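Long-range contact in putative nucleotide-diphospho-sugar transferase (Desulfovibrio desulfuricans subsp. desulfuricans, PDB 3CGX), which is of unproven function but probably transfers a sugar from a nucleotide-diphospho-sugar donor: residues 112-120 against 185-193. Numbering follows the deposited sequence. Where two conformers were deposited one is given.
Sequences DIPDYPCEL and QLPDWNDVD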
ATOM      1  N   ASP A 112       0.281  -3.018   3.109  1.00 27.65           N
ATOM      2  CA  ASP A 112      -0.343  -3.840   4.177  1.00 28.72           C
ATOM      3  C   ASP A 112      -1.438  -4.767   3.655  1.00 26.54           C
ATOM      4  O   ASP A 112      -2.198  -5.308   4.444  1.00 26.87           O
ATOM      5  CB  ASP A 112      -0.985  -2.910   5.249  1.00 28.16           C
ATOM      6  CG  ASP A 112       0.039  -2.054   5.941  1.00 39.88           C
ATOM      7  OD1 ASP A 112       1.015  -2.606   6.514  1.00 37.62           O
ATOM      8  OD2 ASP A 112      -0.068  -0.825   5.817  1.00 42.24           O
ATOM      9  N   ILE A 113      -1.460  -4.966   2.329  1.00 25.12           N
ATOM     10  CA  ILE A 113      -2.471  -5.756   1.643  1.00 24.91           C
ATOM     11  C   ILE A 113      -1.851  -6.784   0.714  1.00 25.03           C
ATOM     12  O   ILE A 113      -2.089  -6.756  -0.534  1.00 24.46           O
ATOM     13  CB  ILE A 113      -3.497  -4.809   0.870  1.00 24.59           C
ATOM     14  CG1 ILE A 113      -2.788  -3.783  -0.017  1.00 28.12           C
ATOM     15  CG2 ILE A 113      -4.485  -4.116   1.857  1.00 26.66           C
ATOM     16  CD1 ILE A 113      -3.706  -3.125  -1.001  1.00 25.87           C
ATOM     17  N   PRO A 114      -1.118  -7.751   1.305  1.00 24.33           N
ATOM     18  CA  PRO A 114      -0.254  -8.615   0.512  1.00 24.60           C
ATOM     19  C   PRO A 114      -0.962  -9.491  -0.481  1.00 25.44           C
ATOM     20  O   PRO A 114      -0.371  -9.917  -1.445  1.00 25.26           O
ATOM     21  CB  PRO A 114       0.458  -9.441   1.572  1.00 26.87           C
ATOM     22  CG  PRO A 114      -0.463  -9.454   2.727  1.00 25.53           C
ATOM     23  CD  PRO A 114      -1.046  -8.108   2.746  1.00 23.03           C
ATOM     24  N   ASP A 115      -2.228  -9.774  -0.246  1.00 25.71           N
ATOM     25  CA  ASP A 115      -2.980 -10.645  -1.153  1.00 25.57           C
ATOM     26  C   ASP A 115      -3.765  -9.880  -2.224  1.00 24.46           C
ATOM     27  O   ASP A 115      -4.648 -10.441  -2.879  1.00 21.03           O
ATOM     28  CB  ASP A 115      -3.971 -11.564  -0.412  1.00 22.39           C
ATOM     29  CG  ASP A 115      -5.051 -10.806   0.374  1.00 25.57           C
ATOM     30  OD1 ASP A 115      -4.892  -9.625   0.780  1.00 22.34           O
ATOM     31  OD2 ASP A 115      -6.106 -11.435   0.638  1.00 28.22           O
ATOM     32  N   TYR A 116      -3.516  -8.585  -2.345  1.00 22.65           N
ATOM     33  CA  TYR A 116      -4.298  -7.805  -3.263  1.00 25.30           C
ATOM     34  C   TYR A 116      -3.979  -8.232  -4.689  1.00 26.98           C
ATOM     35  O   TYR A 116      -2.822  -8.243  -5.070  1.00 26.46           O
ATOM     36  CB  TYR A 116      -3.994  -6.325  -3.139  1.00 22.22           C
ATOM     37  CG  TYR A 116      -5.042  -5.441  -3.798  1.00 17.28           C
ATOM     38  CD1 TYR A 116      -6.281  -5.233  -3.189  1.00 19.04           C
ATOM     39  CD2 TYR A 116      -4.792  -4.789  -4.980  1.00 19.75           C
ATOM     40  CE1 TYR A 116      -7.241  -4.410  -3.761  1.00 26.75           C
ATOM     41  CE2 TYR A 116      -5.744  -3.954  -5.546  1.00 22.39           C
ATOM     42  CZ  TYR A 116      -6.959  -3.780  -4.939  1.00 20.58           C
ATOM     43  OH  TYR A 116      -7.917  -2.934  -5.495  1.00 20.60           O
ATOM     44  N   PRO A 117      -5.001  -8.540  -5.492  1.00 26.38           N
ATOM     45  CA  PRO A 117      -4.633  -8.948  -6.854  1.00 26.14           C
ATOM     46  C   PRO A 117      -4.120  -7.804  -7.738  1.00 23.86           C
ATOM     47  O   PRO A 117      -4.764  -6.776  -7.895  1.00 27.77           O
ATOM     48  CB  PRO A 117      -5.916  -9.589  -7.388  1.00 28.11           C
ATOM     49  CG  PRO A 117      -7.000  -9.279  -6.425  1.00 29.57           C
ATOM     50  CD  PRO A 117      -6.450  -8.416  -5.324  1.00 27.02           C
ATOM     51  N   CYS A 118      -2.948  -8.034  -8.313  0.50 21.74           N
ATOM     52  CA  CYS A 118      -2.288  -7.039  -9.138  0.50 23.55           C
ATOM     53  C   CYS A 118      -3.209  -6.545 -10.254  0.50 23.31           C
ATOM     54  O   CYS A 118      -3.207  -5.362 -10.555  0.50 21.04           O
ATOM     55  CB  CYS A 118      -0.920  -7.519  -9.685  0.50 23.65           C
ATOM     56  SG  CYS A 118      -0.787  -9.008 -10.772  0.50 24.35           S
ATOM     57  N   GLU A 119      -4.042  -7.438 -10.781  1.00 22.93           N
ATOM     58  CA  GLU A 119      -4.877  -7.104 -11.919  1.00 20.80           C
ATOM     59  C   GLU A 119      -5.826  -5.999 -11.521  1.00 20.72           C
ATOM     60  O   GLU A 119      -6.298  -5.279 -12.378  1.00 19.01           O
ATOM     61  CB  GLU A 119      -5.633  -8.301 -12.518  1.00 23.79           C
ATOM     62  CG  GLU A 119      -6.437  -9.163 -11.553  1.00 25.80           C
ATOM     63  CD  GLU A 119      -5.672 -10.314 -10.984  1.00 27.55           C
ATOM     64  OE1 GLU A 119      -4.531 -10.114 -10.545  1.00 26.02           O
ATOM     65  OE2 GLU A 119      -6.245 -11.423 -10.943  1.00 23.60           O
ATOM     66  N   LEU A 120      -6.126  -5.845 -10.228  1.00 20.46           N
ATOM     67  CA  LEU A 120      -7.013  -4.729  -9.815  1.00 21.65           C
ATOM     68  C   LEU A 120      -6.300  -3.369  -9.861  1.00 23.02           C
ATOM     69  O   LEU A 120      -6.905  -2.332 -10.084  1.00 23.87           O
ATOM     70  CB  LEU A 120      -7.641  -4.959  -8.432  1.00 24.89           C
ATOM     71  CG  LEU A 120      -8.729  -6.048  -8.408  1.00 29.45           C
ATOM     72  CD1 LEU A 120      -9.328  -6.196  -7.007  1.00 24.35           C
ATOM     73  CD2 LEU A 120      -9.798  -5.724  -9.431  1.00 26.16           C
ATOM     74  N   GLN A 185     -14.593   3.758  -7.489  1.00 23.75           N
ATOM     75  CA  GLN A 185     -14.422   3.100  -6.212  1.00 26.52           C
ATOM     76  C   GLN A 185     -14.020   1.663  -6.435  1.00 26.22           C
ATOM     77  O   GLN A 185     -14.701   0.920  -7.112  1.00 26.62           O
ATOM     78  CB  GLN A 185     -15.710   3.216  -5.403  1.00 29.13           C
ATOM     79  CG  GLN A 185     -15.610   2.592  -4.078  1.00 31.17           C
ATOM     80  CD  GLN A 185     -16.866   2.808  -3.240  1.00 41.17           C
ATOM     81  OE1 GLN A 185     -17.446   3.894  -3.238  1.00 43.60           O
ATOM     82  NE2 GLN A 185     -17.269   1.780  -2.510  1.00 35.34           N
ATOM     83  N   LEU A 186     -12.880   1.279  -5.871  0.70 24.06           N
ATOM     84  CA  LEU A 186     -12.358  -0.086  -6.005  0.70 25.40           C
ATOM     85  C   LEU A 186     -12.943  -0.887  -4.872  0.70 25.37           C
ATOM     86  O   LEU A 186     -13.542  -0.302  -3.964  0.70 23.57           O
ATOM     87  CB  LEU A 186     -10.837  -0.130  -5.902  0.70 25.95           C
ATOM     88  CG  LEU A 186     -10.075   0.603  -7.005  0.70 30.23           C
ATOM     89  CD1 LEU A 186      -8.641   0.766  -6.578  0.70 27.49           C
ATOM     90  CD2 LEU A 186     -10.189  -0.153  -8.314  0.70 36.82           C
ATOM     91  N   PRO A 187     -12.788  -2.223  -4.903  1.00 27.05           N
ATOM     92  CA  PRO A 187     -13.364  -3.052  -3.852  1.00 26.88           C
ATOM     93  C   PRO A 187     -12.825  -2.757  -2.465  1.00 25.69           C
ATOM     94  O   PRO A 187     -11.676  -2.372  -2.300  1.00 23.63           O
ATOM     95  CB  PRO A 187     -12.939  -4.474  -4.280  1.00 26.81           C
ATOM     96  CG  PRO A 187     -12.736  -4.388  -5.732  1.00 30.71           C
ATOM     97  CD  PRO A 187     -12.116  -3.060  -5.921  1.00 27.17           C
ATOM     98  N   ASP A 188     -13.642  -2.978  -1.453  1.00 25.05           N
ATOM     99  CA  ASP A 188     -13.132  -2.879  -0.083  1.00 26.54           C
ATOM    100  C   ASP A 188     -12.072  -3.994   0.156  1.00 26.31           C
ATOM    101  O   ASP A 188     -12.172  -5.122  -0.374  1.00 24.36           O
ATOM    102  CB  ASP A 188     -14.205  -3.083   0.957  1.00 26.87           C
ATOM    103  CG  ASP A 188     -15.378  -2.118   0.832  1.00 34.24           C
ATOM    104  OD1 ASP A 188     -15.368  -1.160   0.042  1.00 29.74           O
ATOM    105  OD2 ASP A 188     -16.360  -2.371   1.535  1.00 37.03           O
ATOM    106  N   TRP A 189     -11.056  -3.661   0.940  1.00 26.17           N
ATOM    107  CA  TRP A 189      -9.999  -4.618   1.264  1.00 25.18           C
ATOM    108  C   TRP A 189      -9.491  -4.399   2.677  1.00 22.18           C
ATOM    109  O   TRP A 189      -9.599  -3.291   3.217  1.00 27.12           O
ATOM    110  CB  TRP A 189      -8.822  -4.503   0.282  1.00 23.85           C
ATOM    111  CG  TRP A 189      -8.199  -5.853  -0.052  1.00 23.54           C
ATOM    112  CD1 TRP A 189      -7.126  -6.450   0.562  1.00 22.22           C
ATOM    113  CD2 TRP A 189      -8.623  -6.769  -1.078  1.00 21.42           C
ATOM    114  NE1 TRP A 189      -6.879  -7.666  -0.007  1.00 25.11           N
ATOM    115  CE2 TRP A 189      -7.758  -7.867  -1.045  1.00 24.69           C
ATOM    116  CE3 TRP A 189      -9.641  -6.750  -2.037  1.00 21.05           C
ATOM    117  CZ2 TRP A 189      -7.910  -8.967  -1.900  1.00 27.16           C
ATOM    118  CZ3 TRP A 189      -9.749  -7.812  -2.906  1.00 22.91           C
ATOM    119  CH2 TRP A 189      -8.914  -8.912  -2.823  1.00 27.46           C
ATOM    120  N   ASN A 190      -9.031  -5.476   3.303  1.00 23.95           N
ATOM    121  CA  ASN A 190      -8.451  -5.412   4.687  1.00 25.67           C
ATOM    122  C   ASN A 190      -6.946  -5.297   4.726  1.00 24.60           C
ATOM    123  O   ASN A 190      -6.224  -6.109   4.162  1.00 27.07           O
ATOM    124  CB  ASN A 190      -8.850  -6.623   5.550  1.00 29.92           C
ATOM    125  CG  ASN A 190      -8.692  -6.370   7.104  1.00 33.48           C
ATOM    126  OD1 ASN A 190      -9.018  -5.283   7.644  1.00 31.59           O
ATOM    127  ND2 ASN A 190      -8.245  -7.403   7.815  1.00 32.78           N
ATOM    128  N   ASP A 191      -6.494  -4.262   5.420  1.00 23.58           N
ATOM    129  CA  ASP A 191      -5.091  -4.077   5.778  1.00 27.31           C
ATOM    130  C   ASP A 191      -4.807  -5.110   6.858  1.00 27.39           C
ATOM    131  O   ASP A 191      -5.649  -5.346   7.734  1.00 29.57           O
ATOM    132  CB  ASP A 191      -4.788  -2.673   6.356  1.00 31.14           C
ATOM    133  CG  ASP A 191      -4.916  -1.513   5.305  1.00 35.59           C
ATOM    134  OD1 ASP A 191      -4.134  -1.440   4.337  1.00 35.35           O
ATOM    135  OD2 ASP A 191      -5.778  -0.633   5.487  1.00 40.22           O
ATOM    136  N   VAL A 192      -3.619  -5.699   6.828  1.00 24.48           N
ATOM    137  CA  VAL A 192      -3.252  -6.684   7.824  1.00 24.61           C
ATOM    138  C   VAL A 192      -2.388  -5.998   8.895  1.00 25.16           C
ATOM    139  O   VAL A 192      -1.217  -5.694   8.671  1.00 27.30           O
ATOM    140  CB  VAL A 192      -2.570  -7.940   7.192  1.00 26.65           C
ATOM    141  CG1 VAL A 192      -2.185  -8.946   8.306  1.00 25.86           C
ATOM    142  CG2 VAL A 192      -3.485  -8.597   6.126  1.00 24.26           C
ATOM    143  N   ASP A 193      -3.024  -5.718  10.024  1.00 24.73           N
ATOM    144  CA  ASP A 193      -2.434  -4.986  11.168  1.00 26.36           C
ATOM    145  C   ASP A 193      -2.267  -5.883  12.410  1.00 26.14           C
ATOM    146  O   ASP A 193      -1.244  -5.871  13.040  1.00 28.60           O
ATOM    147  CB  ASP A 193      -3.336  -3.797  11.524  1.00 29.14           C
ATOM    148  CG  ASP A 193      -2.828  -2.960  12.751  1.00 41.12           C
ATOM    149  OD1 ASP A 193      -1.590  -2.730  12.851  1.00 54.62           O
ATOM    150  OD2 ASP A 193      -3.694  -2.493  13.583  1.00 52.87           O
TER
HETATM  151  O   HOH W   1      -2.079  -1.011   2.675  1.00 29.45           O
HETATM  152  O   HOH W   2      -5.110  -8.443   3.227  1.00 41.50           O
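The indole of W189 takes the edge of Y116 on one face, where Y116 CD1 stands 3.5 Å from W189 CD2, and receives D115 at its own edge. Planes inclined at 76° and centroids 4.9 Å apart, measured to the six-membered ring, identify a T-shaped (edge-to-face) pair. One face of the Y116 ring is lined by CD of P117, offset toward the rim; the same CD approaches W189 CH2 obliquely. The contact belongs to a GT-A-like fold with a mixed sheet: it joins the loop after strand 105-109, together with the first turn of helix 118-127, to the loop leading from strand 183-185 to helix 195-204.

At the indole edge, W189 NE1 donates to D115 OD1 over 2.9 Å. The bond is almost straight (N-H...O 176°) and lies in the indole plane, yet it reaches the oxygen from above the carboxylate plane. CG of D115 sits between its backbone N and carbonyl carbon (chi1 61°), a rotamer that turns the carboxylate to the indole. A water donating to both D115 OD1 and N190 O gives this oxygen a second bond. I113 CG2 packs against W189 CD1, while L120 CD1 reaches toward P187 CG. The Y116 hydroxyl is hydrogen-bonded to Y144 on strand 143-149.

Toward D112, the loops are tied through the backbone: V192 N donates to D112 O. D112 OD2 lies 4.4 Å from D191 OD1 without bonding; K20 NZ forms a salt bridge with D112 OD1 and a hydrogen bond to V192 O. An imidazole, probably from the crystallisation liquor, lies beside the D112 side chain and may mark a pocket. A second water accepts from D112 N and donates to D191 OD1 at 2.7 Å.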